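Local atomic coordinates of vestitone reductase (Medicago sativa, PDB entry 2P4H), a protein that catalyses the stereospecific, NADPH-dependent reduction of (3R)-vestitone to the isoflavanol DMI, the penultimate step in making the defensive phytoalexin medicarpin. Residues A[215-227]-A[248-260]. Sequence-based numbering, arbitrary orientation.
Sequences EQIGVTRFHMVHV and NCSPFIVPIEEMS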
loop_
_atom_site.group_PDB
_atom_site.type_symbol
_atom_site.label_atom_id
_atom_site.label_comp_id
_atom_site.label_asym_id
_atom_site.label_seq_id
_atom_site.Cartn_x
_atom_site.Cartn_y
_atom_site.Cartn_z
ATOM N N GLU A 215 25.644 -4.319 -5.027
ATOM C CA GLU A 215 25.111 -5.237 -6.031
ATOM C C GLU A 215 23.591 -5.381 -5.979
ATOM O O GLU A 215 22.973 -5.832 -6.943
ATOM C CB GLU A 215 25.745 -6.626 -5.882
ATOM C CG GLU A 215 27.260 -6.656 -6.019
ATOM C CD GLU A 215 27.977 -6.383 -4.710
ATOM O OE1 GLU A 215 27.809 -5.283 -4.147
ATOM O OE2 GLU A 215 28.711 -7.279 -4.242
ATOM N N GLN A 216 22.990 -5.002 -4.857
ATOM C CA GLN A 216 21.545 -5.107 -4.710
ATOM C C GLN A 216 20.805 -3.834 -5.109
ATOM O O GLN A 216 19.591 -3.740 -4.942
ATOM C CB GLN A 216 21.189 -5.479 -3.269
ATOM C CG GLN A 216 21.573 -6.901 -2.894
ATOM C CD GLN A 216 21.220 -7.236 -1.461
ATOM O OE1 GLN A 216 21.766 -6.654 -0.525
ATOM N NE2 GLN A 216 20.302 -8.179 -1.281
ATOM N N ILE A 217 21.531 -2.858 -5.643
ATOM C CA ILE A 217 20.906 -1.608 -6.058
ATOM C C ILE A 217 20.220 -1.739 -7.417
ATOM O O ILE A 217 20.843 -2.119 -8.412
ATOM C CB ILE A 217 21.936 -0.454 -6.121
ATOM C CG1 ILE A 217 22.428 -0.122 -4.708
ATOM C CG2 ILE A 217 21.306 0.781 -6.761
ATOM C CD1 ILE A 217 23.521 0.932 -4.665
ATOM N N GLY A 218 18.926 -1.436 -7.440
ATOM C CA GLY A 218 18.151 -1.492 -8.667
ATOM C C GLY A 218 17.531 -0.126 -8.872
ATOM O O GLY A 218 17.893 0.603 -9.793
ATOM N N VAL A 219 16.595 0.226 -7.997
ATOM C CA VAL A 219 15.938 1.525 -8.050
ATOM C C VAL A 219 16.903 2.598 -7.532
ATOM O O VAL A 219 17.541 2.418 -6.487
ATOM C CB VAL A 219 14.662 1.515 -7.182
ATOM C CG1 VAL A 219 14.117 2.924 -7.022
ATOM C CG2 VAL A 219 13.616 0.610 -7.821
ATOM N N THR A 220 17.022 3.700 -8.270
ATOM C CA THR A 220 17.908 4.788 -7.873
ATOM C C THR A 220 17.180 6.094 -7.538
ATOM O O THR A 220 17.806 7.094 -7.201
ATOM C CB THR A 220 18.992 5.028 -8.934
ATOM O OG1 THR A 220 18.386 5.111 -10.227
ATOM C CG2 THR A 220 20.008 3.885 -8.909
ATOM N N ARG A 221 15.857 6.088 -7.669
ATOM C CA ARG A 221 15.029 7.222 -7.261
ATOM C C ARG A 221 13.728 6.568 -6.840
ATOM O O ARG A 221 13.038 5.942 -7.648
ATOM C CB ARG A 221 14.784 8.247 -8.370
ATOM C CG ARG A 221 14.051 9.479 -7.824
ATOM C CD ARG A 221 13.988 10.605 -8.833
ATOM N NE ARG A 221 13.198 10.227 -9.999
ATOM C CZ ARG A 221 13.322 10.786 -11.198
ATOM N NH1 ARG A 221 14.210 11.753 -11.394
ATOM N NH2 ARG A 221 12.559 10.377 -12.202
ATOM N N PHE A 222 13.412 6.716 -5.560
ATOM C CA PHE A 222 12.249 6.084 -4.950
ATOM C C PHE A 222 11.057 6.979 -4.646
ATOM O O PHE A 222 11.228 8.024 -4.008
ATOM C CB PHE A 222 12.640 5.471 -3.591
ATOM C CG PHE A 222 13.755 4.457 -3.640
ATOM C CD1 PHE A 222 13.479 3.111 -3.436
ATOM C CD2 PHE A 222 15.081 4.849 -3.818
ATOM C CE1 PHE A 222 14.503 2.165 -3.400
ATOM C CE2 PHE A 222 16.116 3.902 -3.784
ATOM C CZ PHE A 222 15.818 2.562 -3.573
ATOM N N HIS A 223 9.860 6.595 -5.093
ATOM C CA HIS A 223 8.678 7.336 -4.664
ATOM C C HIS A 223 8.345 6.595 -3.358
ATOM O O HIS A 223 8.391 5.358 -3.303
ATOM C CB HIS A 223 7.512 7.331 -5.687
ATOM C CG HIS A 223 7.369 6.088 -6.515
ATOM N ND1 HIS A 223 7.129 6.147 -7.872
ATOM C CD2 HIS A 223 7.293 4.777 -6.179
ATOM C CE1 HIS A 223 6.907 4.930 -8.335
ATOM N NE2 HIS A 223 7.001 4.080 -7.328
ATOM N N MET A 224 8.056 7.346 -2.296
ATOM C CA MET A 224 7.827 6.746 -0.981
ATOM C C MET A 224 6.738 7.411 -0.144
ATOM O O MET A 224 6.325 8.539 -0.423
ATOM C CB MET A 224 9.139 6.792 -0.180
ATOM C CG MET A 224 10.389 6.373 -0.960
ATOM S SD MET A 224 11.914 6.503 0.007
ATOM C CE MET A 224 11.762 5.036 1.013
ATOM N N VAL A 225 6.297 6.700 0.894
ATOM C CA VAL A 225 5.288 7.198 1.829
ATOM C C VAL A 225 5.452 6.467 3.162
ATOM O O VAL A 225 5.890 5.319 3.193
ATOM C CB VAL A 225 3.838 6.974 1.298
ATOM C CG1 VAL A 225 3.516 5.485 1.228
ATOM C CG2 VAL A 225 2.835 7.699 2.188
ATOM N N HIS A 226 5.121 7.146 4.257
ATOM C CA HIS A 226 5.205 6.546 5.587
ATOM C C HIS A 226 3.952 5.685 5.759
ATOM O O HIS A 226 2.838 6.136 5.483
ATOM C CB HIS A 226 5.240 7.642 6.658
ATOM C CG HIS A 226 5.581 7.142 8.028
ATOM N ND1 HIS A 226 4.797 6.235 8.707
ATOM C CD2 HIS A 226 6.623 7.428 8.845
ATOM C CE1 HIS A 226 5.342 5.982 9.885
ATOM N NE2 HIS A 226 6.450 6.693 9.993
ATOM N N VAL A 227 4.131 4.448 6.214
ATOM C CA VAL A 227 3.003 3.544 6.391
ATOM C C VAL A 227 1.886 4.111 7.268
ATOM O O VAL A 227 0.709 3.866 7.005
ATOM C CB VAL A 227 3.466 2.171 6.958
ATOM C CG1 VAL A 227 3.944 2.316 8.392
ATOM C CG2 VAL A 227 2.331 1.158 6.866
ATOM N N ASN A 248 -3.243 9.590 -5.590
ATOM C CA ASN A 248 -1.848 9.226 -5.361
ATOM C C ASN A 248 -1.628 9.509 -3.875
ATOM O O ASN A 248 -2.171 10.479 -3.340
ATOM C CB ASN A 248 -0.890 10.134 -6.143
ATOM C CG ASN A 248 -0.662 9.683 -7.570
ATOM O OD1 ASN A 248 -0.816 8.508 -7.901
ATOM N ND2 ASN A 248 -0.261 10.622 -8.423
ATOM N N CYS A 249 -0.844 8.672 -3.209
ATOM C CA CYS A 249 -0.530 8.876 -1.790
ATOM C C CYS A 249 0.975 8.627 -1.733
ATOM O O CYS A 249 1.451 7.622 -1.193
ATOM C CB CYS A 249 -1.296 7.870 -0.936
ATOM S SG CYS A 249 -1.158 8.175 0.830
ATOM N N SER A 250 1.717 9.586 -2.275
ATOM C CA SER A 250 3.163 9.473 -2.435
ATOM C C SER A 250 3.806 10.843 -2.230
ATOM O O SER A 250 4.211 11.497 -3.191
ATOM C CB SER A 250 3.401 8.972 -3.865
ATOM O OG SER A 250 4.753 8.723 -4.159
ATOM N N PRO A 251 3.936 11.280 -0.968
ATOM C CA PRO A 251 4.521 12.587 -0.647
ATOM C C PRO A 251 6.015 12.769 -0.864
ATOM O O PRO A 251 6.502 13.902 -0.895
ATOM C CB PRO A 251 4.145 12.770 0.819
ATOM C CG PRO A 251 4.273 11.374 1.349
ATOM C CD PRO A 251 3.585 10.549 0.265
ATOM N N PHE A 252 6.745 11.669 -1.011
ATOM C CA PHE A 252 8.189 11.759 -1.171
ATOM C C PHE A 252 8.729 11.200 -2.481
ATOM O O PHE A 252 8.223 10.205 -3.003
ATOM C CB PHE A 252 8.904 11.015 -0.027
ATOM C CG PHE A 252 8.323 11.257 1.344
ATOM C CD1 PHE A 252 8.033 12.545 1.787
ATOM C CD2 PHE A 252 8.117 10.188 2.214
ATOM C CE1 PHE A 252 7.546 12.763 3.083
ATOM C CE2 PHE A 252 7.636 10.396 3.507
ATOM C CZ PHE A 252 7.351 11.686 3.941
ATOM N N ILE A 253 9.757 11.856 -3.007
ATOM C CA ILE A 253 10.457 11.383 -4.196
ATOM C C ILE A 253 11.911 11.543 -3.752
ATOM O O ILE A 253 12.391 12.651 -3.488
ATOM C CB ILE A 253 10.082 12.183 -5.476
ATOM C CG1 ILE A 253 10.780 11.549 -6.681
ATOM C CG2 ILE A 253 10.399 13.659 -5.324
ATOM C CD1 ILE A 253 10.379 10.094 -6.928
ATOM N N VAL A 254 12.594 10.407 -3.641
ATOM C CA VAL A 254 13.941 10.365 -3.092
ATOM C C VAL A 254 15.061 9.756 -3.920
ATOM O O VAL A 254 15.143 8.534 -4.068
ATOM C CB VAL A 254 13.898 9.604 -1.740
ATOM C CG1 VAL A 254 15.214 9.759 -1.001
ATOM C CG2 VAL A 254 12.723 10.106 -0.899
ATOM N N PRO A 255 15.947 10.600 -4.467
ATOM C CA PRO A 255 17.060 10.071 -5.259
ATOM C C PRO A 255 17.964 9.302 -4.298
ATOM O O PRO A 255 18.098 9.680 -3.132
ATOM C CB PRO A 255 17.739 11.330 -5.790
ATOM C CG PRO A 255 16.611 12.315 -5.887
ATOM C CD PRO A 255 15.854 12.067 -4.600
ATOM N N ILE A 256 18.593 8.237 -4.775
ATOM C CA ILE A 256 19.457 7.449 -3.908
ATOM C C ILE A 256 20.625 8.282 -3.355
ATOM O O ILE A 256 21.137 8.000 -2.270
ATOM C CB ILE A 256 19.961 6.180 -4.658
ATOM C CG1 ILE A 256 20.541 5.178 -3.661
ATOM C CG2 ILE A 256 20.969 6.559 -5.727
ATOM C CD1 ILE A 256 20.711 3.784 -4.244
ATOM N N GLU A 257 21.028 9.315 -4.090
ATOM C CA GLU A 257 22.114 10.186 -3.646
ATOM C C GLU A 257 21.681 10.994 -2.421
ATOM O O GLU A 257 22.462 11.191 -1.486
ATOM C CB GLU A 257 22.534 11.139 -4.770
ATOM C CG GLU A 257 23.129 10.452 -6.002
ATOM C CD GLU A 257 22.085 9.950 -6.992
ATOM O OE1 GLU A 257 22.488 9.393 -8.037
ATOM O OE2 GLU A 257 20.868 10.108 -6.746
ATOM N N GLU A 258 20.441 11.471 -2.426
ATOM C CA GLU A 258 19.935 12.234 -1.289
ATOM C C GLU A 258 19.712 11.274 -0.128
ATOM O O GLU A 258 19.886 11.631 1.039
ATOM C CB GLU A 258 18.642 12.961 -1.672
ATOM C CG GLU A 258 18.872 14.011 -2.752
ATOM C CD GLU A 258 17.633 14.815 -3.090
ATOM O OE1 GLU A 258 17.687 15.591 -4.069
ATOM O OE2 GLU A 258 16.614 14.683 -2.382
ATOM N N MET A 259 19.334 10.045 -0.459
ATOM C CA MET A 259 19.127 9.002 0.533
ATOM C C MET A 259 20.462 8.786 1.268
ATOM O O MET A 259 20.511 8.714 2.497
ATOM C CB MET A 259 18.692 7.728 -0.193
ATOM C CG MET A 259 18.437 6.519 0.669
ATOM S SD MET A 259 18.011 5.113 -0.394
ATOM C CE MET A 259 16.231 5.082 -0.268
ATOM N N SER A 260 21.545 8.698 0.503
ATOM C CA SER A 260 22.873 8.509 1.073
ATOM C C SER A 260 23.255 9.650 2.018
ATOM O O SER A 260 23.782 9.417 3.107
ATOM C CB SER A 260 23.915 8.411 -0.039
ATOM O OG SER A 260 25.226 8.443 0.502
#
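Phe222 and Met224 pair with Val254 and Phe252 through two reciprocal sets of backbone hydrogen bonds, the straightest running from Phe222 N to Val254 O (2.9 Å, 173° at the hydrogen). Between them His223 faces Ile253 as a non-hydrogen-bonded pair, where His223 CA makes a C-H...O contact of 3.3 Å with Phe252 O. Ile256 N, in the first turn of its helix, gives its hydrogen to Thr220 O at 2.8 Å. Pro255, at the N-cap, pairs with Arg221 in a non-hydrogen-bonded position, where the strand asks for no N-H from it.

This antiparallel pair belongs to the small mixed sheet beside the Rossmann-type parallel sheet of the epimerase/dehydratase fold; strand 189-191 lies on the other side of His223 and Val225.

Apolar packing fills the face bearing Phe222, Met224, Phe252 and Val254. The Phe222 ring is sandwiched: Met259 CE sits over one face toward its rim, 4.0 Å from the centroid, in a CH-pi contact, and Met259 SD approaches obliquely, making this also a Met-aromatic contact, while Val219 CG1 lies over the centre of the other face. Unbranched and flexible, Met259 reaches the ring by bending at chi3 (-100°). Met224 crosses Val254 at about a right angle, SD touching CG2 at 3.8 Å, and helix 305-319 packs against both methionines.

On the opposite face, Arg221 lays its aliphatic stem across Ile253, CG to CD1 at 3.8 Å; its NE bonds to Leu286 O. An alanine here would probably strip the aliphatic cover from one side of Ile253 CD1 and leave Leu286 O without the NE donor. At the far end of the pair, where the partner strand gives way to the loop 249-251, Val225 CG2 meets Pro251 CD at 3.5 Å, two compact groups fitting together.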